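Local coordinates for protein flavin-dependent monooxygenase, oxygenase subunit HsaA (Rhodococcus sp., PDB 2RFQ) that hydroxylates the steroid catabolite 3-HSA to the catechol 3,4-DHSA, using reduced FMN and oxygen, during bacterial cholesterol breakdown, at residues A[51-56]-A[226-231]; A[302-307]-A[317-322]; A[247-252]-A[335-340]; A[86-91]-A[238-243]. One frame throughout, in Å; residues are numbered along the deposited sequence. Where two conformers were deposited one is given.

Interaction 1 (A[51-56]-A[226-231]); sequences RLLQPE and APVYKM
The phenol of Tyr229 gives its proton to the main-chain oxygen of Leu53, with OH 2.7 Å from O, and so ties a short 3-10 segment, 227-230, to a type I beta turn running from Arg51 to Gln54. Both pieces are loops of the acyl-CoA dehydrogenase fold: 51-56 follows helix 38-47, and 226-231 leads into helix 233-266. The hydroxyl sits above the peptide plane of its acceptor, 58° out of it, while Leu53 O itself lies at the ring edge, in the plane of the phenol. Next to the bond comes Pro55, whose side chain crosses that of Tyr229 at about a right angle, CG lying 3.5 Å from OH and 3.9 Å from CZ. Pro55 N is also close to the hydroxyl but has no hydrogen to share. A phenylalanine in place of Tyr229 would probably leave Leu53 O without this donor and open a small gap beside Pro55. Inside its own segment the tyrosine ring carries Val228 CG1 over the centre of one face, 3.7 Å above the plane. Trp94 also meets the ring, with the planes at about 40°, and its NE1 bonds to Val228 O. The other branch of Val228, CG2, stands anti to the backbone N; it touches the branch tip of Leu53, CD2 to CG2 being 4.0 Å.

Interaction 2 (A[302-307]-A[317-322]); sequences ADEYAL and ELRLRA
Asp303 and the guanidinium of Arg321 meet across the helix pair through two waters, both lying at the edge of the guanidinium, in its plane. Each water donates to Asp303 OD2 and accepts from the arginine, one from NH2 and the other from NH1. A further stretch of the same edge is taken by Glu317, one turn back on the helix, which is gripped side-on. Arg321 NE lies 2.8 Å from Glu317 OE2 and NH2 equally far from OE1, with N-H...O angles of 165° and 162°; the two bonds are likely to restrict rotation of the guanidinium. Segments 302-307 and 317-322 belong to consecutive helices of the C-terminal helical domain of the acyl-CoA dehydrogenase fold, an antiparallel hairpin with the local axes 10.6 Å apart. Leu318 points into the interface, where its CD2 meets Asp303, Glu304 and Leu307. Its CG stands anti to the backbone N (chi1 177°), and CD2 packs 3.6 Å from Glu304 CG. Leu307 reaches toward it tip to tip, CD1 to CD2 being 3.7 Å. Beyond CG the Glu304 chain is extended, bringing OE2 to 3.4 Å from Ala322 CB, and this oxygen is hydrogen-bonded to Thr235 OG1. An alanine in place of Glu304 would probably leave that threonine hydroxyl without its carboxylate partner and uncover one flank of Leu318. Arg319 turns its guanidinium to the C-terminal carboxylate of Val394.

Interaction 3 (A[247-252]-A[335-340]); sequences GMAYGA and SSIDKL
Ile337 reaches across to Ala249 and Ala252, and most of the contact is this one branched side chain laid against a helix of small residues. Among the apolar side chains, Ile337 CG1 is 3.9 Å from Ala249 CB and 4.0 Å from Ala252 CB, so a single methylene serves two methyl groups that lie nearly one turn apart. CG1 is anti to the carbonyl carbon (chi1 -67°), and the chain then runs on extended to CD1.

Side chain against backbone is the second kind of contact. The tip of the isoleucine, CD1, comes to 3.7 Å from Ala249 CA and 4.1 Å from Met248 C. Further along, Leu340 CD1 meets the main chain of Ala252, 4.1 Å from its carbonyl carbon. The CA atoms of Ala249 and Ile337 are only 5.7 Å apart, a closeness that the lone methyl of the alanine permits.

No hydrogen bond joins the two segments. Two polar side chains of 335-340 bond elsewhere: Ser336 OG to Arg332 O in its own helix, and Asp338 OD1 to His363 NE2.

The local axes run nearly parallel, 21° apart at a distance of 9.4 Å, as the first and third helices of the C-terminal helical bundle of the acyl-CoA dehydrogenase fold. Met248 lies about 4 Å, side chain to side chain, from Trp84, a probable FMN-binding residue, while Leu340 packs on His256 of the pocket holding the bound pyridinium sulfonate. Helix 354-365 covers one flank, touching Ile337 through Ala362 and Ala252 through Leu355; helix 277-309 borders Ser336 through Asp289.

Interaction 4 (A[86-91]-A[238-243]); sequences SSIIGV and PTTISA
Ser87 and Thr240 face each other where helix 80-96 of the N-terminal helical domain passes helix 233-266 of the C-terminal one, an antiparallel pair in the core of the acyl-CoA dehydrogenase fold, with local axes 9.0 Å apart. The serine hydroxyl stands anti to its backbone N (chi1 -170°), which carries OG over to the neighbouring helix. There it donates to Thr240 O at 2.6 Å, in the carbonyl plane and on a lone pair, with a C=O...O angle of 118°. Thr240 in turn points its own hydroxyl back at the serine. The single proton on OG1 has two acceptors within reach, Ser87 OG at 2.9 Å and, more weakly, Ser87 O at 3.4 Å; the latter already receives Val91 N in its own helix. Both side chains are buried near the centre of the chain, so these short polar contacts lie well inside the protein. Apolar groups flank them. The side chains of Ile88 and Ile241 cross at a slant, meeting through their CD1 atoms at 3.9 Å, and the methyl of Thr240, CG2, lies equally far from Ile88 CG1. Each isoleucine borders a residue that probably binds FMN: Ile88 lies close to Trp84, and Ile241 packs on His368. Beside the hydroxyls, Val91 leans against the threonine, its CB 3.6 Å from Thr240 OG1 and its CG1 4.0 Å from Thr240 CG2.

From the N terminus, the loop at 51-56 opens interaction 1 and helix 80-96 opens interaction 4; the chain then runs through the beta region before 226-231 closes the first and 238-243 the second. The two therefore cross, tying helix 80-96 and the loop after helix 38-47 to helix 233-266 and the loop leading into it. Further along that same helix, 247-252 opens interaction 3, closed by 335-340, and the short hairpin of interaction 2 is nested inside this loop; both use helix 316-344. Interactions 1 and 2 also touch directly, Met231 packing on Glu304 and Val228 on Tyr305, whereas interactions 1 and 3 lie on opposite sides of the chain's centre.

Interaction 1 (A[51-56]-A[226-231])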
# COMPACT_ATOMS: atom_id res chain seq x y z
N ARG A 51 31.00 13.30 22.25
CA ARG A 51 32.39 13.09 21.81
C ARG A 51 32.53 12.01 20.73
O ARG A 51 33.61 11.86 20.17
CB ARG A 51 33.28 12.71 23.01
CG ARG A 51 33.31 13.77 24.07
CD ARG A 51 34.42 13.43 25.06
NE ARG A 51 34.71 14.53 25.98
CZ ARG A 51 35.44 15.61 25.69
NH1 ARG A 51 35.97 15.80 24.47
NH2 ARG A 51 35.64 16.52 26.64
N LEU A 52 31.46 11.28 20.44
CA LEU A 52 31.58 10.13 19.53
C LEU A 52 32.22 10.46 18.17
O LEU A 52 33.14 9.75 17.76
CB LEU A 52 30.24 9.43 19.32
CG LEU A 52 29.84 8.49 20.47
CD1 LEU A 52 28.41 7.98 20.23
CD2 LEU A 52 30.81 7.33 20.61
N LEU A 53 31.75 11.51 17.49
CA LEU A 53 32.35 11.89 16.19
C LEU A 53 33.34 13.06 16.31
O LEU A 53 33.77 13.62 15.28
CB LEU A 53 31.27 12.19 15.14
CG LEU A 53 30.35 11.00 14.82
CD1 LEU A 53 29.35 11.43 13.78
CD2 LEU A 53 31.12 9.78 14.30
N GLN A 54 33.65 13.46 17.54
CA GLN A 54 34.63 14.52 17.78
C GLN A 54 36.07 13.99 17.58
O GLN A 54 36.33 12.83 17.88
CB GLN A 54 34.45 15.06 19.20
CG GLN A 54 35.36 16.23 19.55
CD GLN A 54 35.09 16.73 20.96
OE1 GLN A 54 34.90 15.93 21.87
NE2 GLN A 54 35.10 18.05 21.14
N PRO A 55 36.96 14.81 17.00
CA PRO A 55 38.36 14.35 16.76
C PRO A 55 39.12 13.97 18.02
O PRO A 55 38.88 14.51 19.11
CB PRO A 55 39.01 15.54 16.03
CG PRO A 55 37.82 16.22 15.33
CD PRO A 55 36.71 16.13 16.37
N GLU A 56 40.02 13.00 17.86
CA GLU A 56 40.88 12.58 18.96
C GLU A 56 41.65 13.77 19.58
O GLU A 56 41.86 13.80 20.79
CB GLU A 56 41.83 11.50 18.48
CG GLU A 56 42.73 10.92 19.57
CD GLU A 56 44.00 11.71 19.78
OE1 GLU A 56 44.39 12.48 18.87
OE2 GLU A 56 44.62 11.55 20.86
N ALA A 226 41.34 10.79 10.63
CA ALA A 226 40.54 9.57 10.84
C ALA A 226 39.62 9.31 9.63
O ALA A 226 39.10 10.27 9.03
CB ALA A 226 39.73 9.64 12.12
N PRO A 227 39.44 8.04 9.25
CA PRO A 227 38.62 7.76 8.05
C PRO A 227 37.17 8.24 8.15
O PRO A 227 36.56 8.54 7.12
CB PRO A 227 38.70 6.23 7.88
CG PRO A 227 39.10 5.72 9.29
CD PRO A 227 40.05 6.79 9.79
N VAL A 228 36.63 8.36 9.36
CA VAL A 228 35.24 8.82 9.47
C VAL A 228 35.05 10.22 8.84
O VAL A 228 33.96 10.53 8.32
CB VAL A 228 34.72 8.78 10.94
CG1 VAL A 228 35.43 9.82 11.82
CG2 VAL A 228 33.20 8.98 10.98
N TYR A 229 36.10 11.05 8.85
CA TYR A 229 35.95 12.43 8.33
C TYR A 229 35.99 12.50 6.79
O TYR A 229 35.77 13.57 6.22
CB TYR A 229 36.95 13.42 8.98
CG TYR A 229 36.82 13.39 10.47
CD1 TYR A 229 35.61 13.76 11.08
CD2 TYR A 229 37.86 12.94 11.28
CE1 TYR A 229 35.42 13.67 12.46
CE2 TYR A 229 37.71 12.87 12.65
CZ TYR A 229 36.50 13.24 13.24
OH TYR A 229 36.33 13.15 14.60
N LYS A 230 36.22 11.35 6.14
CA LYS A 230 36.20 11.29 4.67
C LYS A 230 34.83 10.78 4.17
O LYS A 230 34.62 10.62 2.96
CB LYS A 230 37.35 10.43 4.16
CG LYS A 230 38.68 11.06 4.50
CD LYS A 230 39.85 10.24 3.99
CE LYS A 230 41.15 11.04 4.20
NZ LYS A 230 41.59 11.10 5.63
N MSE A 231 33.93 10.51 5.12
CA MSE A 231 32.57 10.08 4.74
C MSE A 231 31.84 11.21 4.01
O MSE A 231 32.01 12.36 4.36
CB MSE A 231 31.76 9.67 5.97
CG MSE A 231 32.31 8.43 6.65
SE MSE A 231 31.67 6.80 5.76
CE MSE A 231 29.76 6.91 6.28

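Interaction 2 (A[302-307]-A[317-322])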
# COMPACT_ATOMS: atom_id res chain seq x y z
N ALA A 302 28.04 1.39 6.99
CA ALA A 302 29.14 0.42 7.23
C ALA A 302 29.97 0.15 5.95
O ALA A 302 31.22 0.07 5.99
CB ALA A 302 28.57 -0.88 7.81
N ASP A 303 29.29 -0.00 4.82
CA ASP A 303 29.96 -0.27 3.55
C ASP A 303 30.82 0.91 3.12
O ASP A 303 31.97 0.73 2.70
CB ASP A 303 28.93 -0.61 2.47
CG ASP A 303 28.31 -1.99 2.67
OD1 ASP A 303 28.68 -2.72 3.61
OD2 ASP A 303 27.47 -2.36 1.83
N GLU A 304 30.28 2.13 3.24
CA GLU A 304 31.09 3.30 2.91
C GLU A 304 32.34 3.35 3.80
O GLU A 304 33.46 3.55 3.32
CB GLU A 304 30.29 4.60 3.06
CG GLU A 304 29.04 4.69 2.16
CD GLU A 304 28.34 6.01 2.24
OE1 GLU A 304 28.71 6.86 3.08
OE2 GLU A 304 27.37 6.22 1.46
N TYR A 305 32.14 3.15 5.10
CA TYR A 305 33.23 3.29 6.08
C TYR A 305 34.29 2.23 5.85
O TYR A 305 35.49 2.51 5.94
CB TYR A 305 32.66 3.19 7.50
CG TYR A 305 33.66 3.49 8.58
CD1 TYR A 305 34.29 4.75 8.66
CD2 TYR A 305 33.97 2.53 9.55
CE1 TYR A 305 35.21 5.04 9.67
CE2 TYR A 305 34.88 2.81 10.56
CZ TYR A 305 35.49 4.05 10.63
OH TYR A 305 36.39 4.31 11.63
N ALA A 306 33.86 1.00 5.56
CA ALA A 306 34.82 -0.09 5.29
C ALA A 306 35.74 0.26 4.12
O ALA A 306 36.94 -0.04 4.14
CB ALA A 306 34.10 -1.40 5.03
N LEU A 307 35.16 0.88 3.08
CA LEU A 307 35.97 1.25 1.92
C LEU A 307 37.00 2.29 2.33
O LEU A 307 38.16 2.19 1.96
CB LEU A 307 35.08 1.75 0.77
CG LEU A 307 34.23 0.67 0.12
CD1 LEU A 307 33.12 1.33 -0.69
CD2 LEU A 307 35.12 -0.17 -0.80
N GLU A 317 27.94 5.10 -6.99
CA GLU A 317 26.79 4.19 -6.96
C GLU A 317 26.37 3.87 -5.53
O GLU A 317 25.17 3.76 -5.25
CB GLU A 317 27.02 2.90 -7.78
CG GLU A 317 28.02 1.88 -7.21
CD GLU A 317 27.45 0.88 -6.15
OE1 GLU A 317 28.28 0.38 -5.34
OE2 GLU A 317 26.22 0.57 -6.12
N LEU A 318 27.35 3.74 -4.62
CA LEU A 318 27.03 3.47 -3.22
C LEU A 318 26.39 4.69 -2.54
O LEU A 318 25.44 4.54 -1.77
CB LEU A 318 28.29 3.01 -2.48
CG LEU A 318 28.18 2.76 -0.98
CD1 LEU A 318 27.03 1.84 -0.60
CD2 LEU A 318 29.53 2.21 -0.45
N ARG A 319 26.91 5.88 -2.83
CA ARG A 319 26.32 7.11 -2.30
C ARG A 319 24.86 7.22 -2.75
O ARG A 319 24.00 7.65 -1.98
CB ARG A 319 27.13 8.33 -2.73
CG ARG A 319 28.42 8.46 -1.91
CD ARG A 319 29.42 9.37 -2.58
NE ARG A 319 28.91 10.72 -2.73
CZ ARG A 319 29.50 11.68 -3.44
NH1 ARG A 319 30.65 11.44 -4.08
NH2 ARG A 319 28.95 12.90 -3.52
N LEU A 320 24.59 6.80 -4.00
CA LEU A 320 23.20 6.82 -4.50
C LEU A 320 22.32 5.80 -3.78
O LEU A 320 21.17 6.11 -3.38
CB LEU A 320 23.17 6.55 -6.02
CG LEU A 320 23.72 7.68 -6.88
CD1 LEU A 320 23.97 7.19 -8.32
CD2 LEU A 320 22.78 8.88 -6.89
N ARG A 321 22.85 4.58 -3.59
CA ARG A 321 22.11 3.57 -2.82
C ARG A 321 21.83 4.03 -1.39
O ARG A 321 20.75 3.78 -0.84
CB ARG A 321 22.83 2.21 -2.79
CG ARG A 321 22.66 1.46 -4.10
CD ARG A 321 23.14 0.02 -3.98
NE ARG A 321 24.59 -0.04 -3.99
CZ ARG A 321 25.36 -0.45 -3.00
NH1 ARG A 321 24.83 -0.88 -1.85
NH2 ARG A 321 26.68 -0.47 -3.18
N ALA A 322 22.81 4.70 -0.79
CA ALA A 322 22.68 5.21 0.57
C ALA A 322 21.50 6.16 0.66
O ALA A 322 20.64 6.01 1.52
CB ALA A 322 23.98 5.88 1.04
O HOH W 1 28.24 -2.02 -0.98
O HOH W 2 25.35 -1.37 0.68

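Interaction 3 (A[247-252]-A[335-340])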
# COMPACT_ATOMS: atom_id res chain seq x y z
N GLY A 247 14.91 5.06 15.35
CA GLY A 247 14.90 4.85 16.81
C GLY A 247 13.52 5.08 17.43
O GLY A 247 13.09 4.30 18.30
N MSE A 248 12.82 6.12 16.99
CA MSE A 248 11.44 6.38 17.44
C MSE A 248 10.55 5.16 17.15
O MSE A 248 9.71 4.79 17.99
CB MSE A 248 10.88 7.65 16.78
CG MSE A 248 11.53 8.90 17.35
SE MSE A 248 10.83 10.40 16.26
CE MSE A 248 12.50 11.45 16.04
N ALA A 249 10.79 4.51 16.01
CA ALA A 249 9.98 3.35 15.63
C ALA A 249 10.28 2.17 16.57
O ALA A 249 9.35 1.45 16.99
CB ALA A 249 10.22 3.00 14.14
N TYR A 250 11.55 1.98 16.91
CA TYR A 250 11.90 0.93 17.90
C TYR A 250 11.18 1.19 19.23
O TYR A 250 10.60 0.26 19.85
CB TYR A 250 13.41 0.85 18.14
CG TYR A 250 14.15 0.02 17.11
CD1 TYR A 250 14.64 0.60 15.95
CD2 TYR A 250 14.33 -1.35 17.29
CE1 TYR A 250 15.36 -0.15 15.01
CE2 TYR A 250 15.02 -2.12 16.34
CZ TYR A 250 15.52 -1.49 15.19
OH TYR A 250 16.20 -2.22 14.24
N GLY A 251 11.18 2.45 19.65
CA GLY A 251 10.56 2.83 20.93
C GLY A 251 9.06 2.60 20.89
O GLY A 251 8.48 2.07 21.85
N ALA A 252 8.45 3.01 19.78
CA ALA A 252 7.01 2.84 19.58
C ALA A 252 6.66 1.35 19.60
O ALA A 252 5.67 0.93 20.22
CB ALA A 252 6.58 3.46 18.27
N SER A 335 5.69 4.30 8.48
CA SER A 335 4.63 3.32 8.15
C SER A 335 4.41 2.33 9.28
O SER A 335 3.27 1.98 9.61
CB SER A 335 4.99 2.61 6.86
OG SER A 335 4.03 1.62 6.50
N SER A 336 5.51 1.89 9.90
CA SER A 336 5.44 0.93 10.99
C SER A 336 4.81 1.54 12.24
O SER A 336 3.95 0.90 12.88
CB SER A 336 6.84 0.41 11.27
OG SER A 336 7.31 -0.26 10.08
N ILE A 337 5.20 2.77 12.58
CA ILE A 337 4.59 3.45 13.74
C ILE A 337 3.08 3.62 13.46
O ILE A 337 2.23 3.39 14.34
CB ILE A 337 5.24 4.82 14.01
CG1 ILE A 337 6.68 4.60 14.48
CG2 ILE A 337 4.45 5.58 15.11
CD1 ILE A 337 7.51 5.83 14.41
N ASP A 338 2.76 4.01 12.23
CA ASP A 338 1.35 4.19 11.85
C ASP A 338 0.55 2.90 12.08
O ASP A 338 -0.57 2.95 12.65
CB ASP A 338 1.23 4.64 10.39
CG ASP A 338 1.60 6.10 10.21
OD1 ASP A 338 1.90 6.78 11.22
OD2 ASP A 338 1.60 6.59 9.07
N LYS A 339 1.12 1.76 11.66
CA LYS A 339 0.46 0.47 11.83
C LYS A 339 0.20 0.22 13.31
O LYS A 339 -0.89 -0.23 13.68
CB LYS A 339 1.30 -0.69 11.26
CG LYS A 339 1.43 -0.73 9.76
CD LYS A 339 2.28 -1.96 9.36
CE LYS A 339 2.41 -2.10 7.84
NZ LYS A 339 2.97 -0.86 7.16
N LEU A 340 1.20 0.50 14.15
CA LEU A 340 1.09 0.19 15.58
C LEU A 340 0.07 1.11 16.25
O LEU A 340 -0.78 0.65 17.05
CB LEU A 340 2.44 0.30 16.30
CG LEU A 340 3.51 -0.64 15.73
CD1 LEU A 340 4.90 -0.32 16.30
CD2 LEU A 340 3.13 -2.07 16.03

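Interaction 4 (A[86-91]-A[238-243])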
# COMPACT_ATOMS: atom_id res chain seq x y z
N SER A 86 19.96 15.03 19.86
CA SER A 86 21.24 14.36 20.10
C SER A 86 21.93 14.07 18.77
O SER A 86 23.13 14.30 18.60
CB SER A 86 21.04 13.06 20.89
OG SER A 86 20.64 13.36 22.24
N SER A 87 21.16 13.57 17.82
CA SER A 87 21.73 13.23 16.53
C SER A 87 22.32 14.44 15.82
O SER A 87 23.48 14.42 15.37
CB SER A 87 20.65 12.62 15.66
OG SER A 87 21.23 12.06 14.48
N ILE A 88 21.54 15.52 15.75
CA ILE A 88 21.96 16.69 14.97
C ILE A 88 23.12 17.42 15.67
O ILE A 88 24.16 17.72 15.03
CB ILE A 88 20.76 17.61 14.66
CG1 ILE A 88 19.78 16.83 13.78
CG2 ILE A 88 21.21 18.82 13.87
CD1 ILE A 88 18.28 17.16 13.98
N ILE A 89 22.99 17.67 16.96
CA ILE A 89 24.08 18.32 17.69
C ILE A 89 25.35 17.44 17.67
O ILE A 89 26.45 17.95 17.50
CB ILE A 89 23.67 18.74 19.12
CG1 ILE A 89 22.49 19.73 19.07
CG2 ILE A 89 24.85 19.37 19.85
CD1 ILE A 89 22.28 20.54 20.33
N GLY A 90 25.17 16.13 17.79
CA GLY A 90 26.31 15.22 17.76
C GLY A 90 27.03 15.27 16.42
O GLY A 90 28.26 15.23 16.37
N VAL A 91 26.28 15.36 15.32
CA VAL A 91 26.91 15.34 14.00
C VAL A 91 27.68 16.64 13.73
O VAL A 91 28.59 16.67 12.91
CB VAL A 91 25.92 15.00 12.87
CG1 VAL A 91 25.30 16.26 12.27
CG2 VAL A 91 26.64 14.18 11.79
N PRO A 238 21.98 13.26 5.99
CA PRO A 238 20.66 12.62 5.93
C PRO A 238 20.48 11.39 6.86
O PRO A 238 19.39 11.18 7.40
CB PRO A 238 20.52 12.23 4.45
CG PRO A 238 21.35 13.30 3.74
CD PRO A 238 22.58 13.39 4.65
N THR A 239 21.53 10.60 7.05
CA THR A 239 21.42 9.46 7.99
C THR A 239 21.20 9.97 9.44
O THR A 239 20.45 9.36 10.22
CB THR A 239 22.65 8.54 7.90
OG1 THR A 239 22.72 8.02 6.56
CG2 THR A 239 22.55 7.34 8.89
N THR A 240 21.80 11.13 9.76
CA THR A 240 21.55 11.77 11.08
C THR A 240 20.08 12.17 11.29
O THR A 240 19.59 12.25 12.42
CB THR A 240 22.55 12.89 11.40
OG1 THR A 240 23.32 12.52 12.57
CG2 THR A 240 21.86 14.20 11.71
N ILE A 241 19.37 12.38 10.18
CA ILE A 241 17.96 12.70 10.18
C ILE A 241 17.08 11.44 10.20
O ILE A 241 16.03 11.43 10.86
CB ILE A 241 17.64 13.60 8.92
CG1 ILE A 241 18.44 14.90 9.00
CG2 ILE A 241 16.12 13.74 8.68
CD1 ILE A 241 18.27 15.68 10.35
N SER A 242 17.49 10.39 9.51
CA SER A 242 16.69 9.16 9.52
C SER A 242 16.90 8.33 10.78
O SER A 242 15.96 7.71 11.29
CB SER A 242 16.97 8.28 8.28
OG SER A 242 16.59 8.97 7.10
N ALA A 243 18.14 8.26 11.27
CA ALA A 243 18.44 7.39 12.43
C ALA A 243 17.53 7.63 13.65
O ALA A 243 17.02 6.66 14.23
CB ALA A 243 19.93 7.48 12.82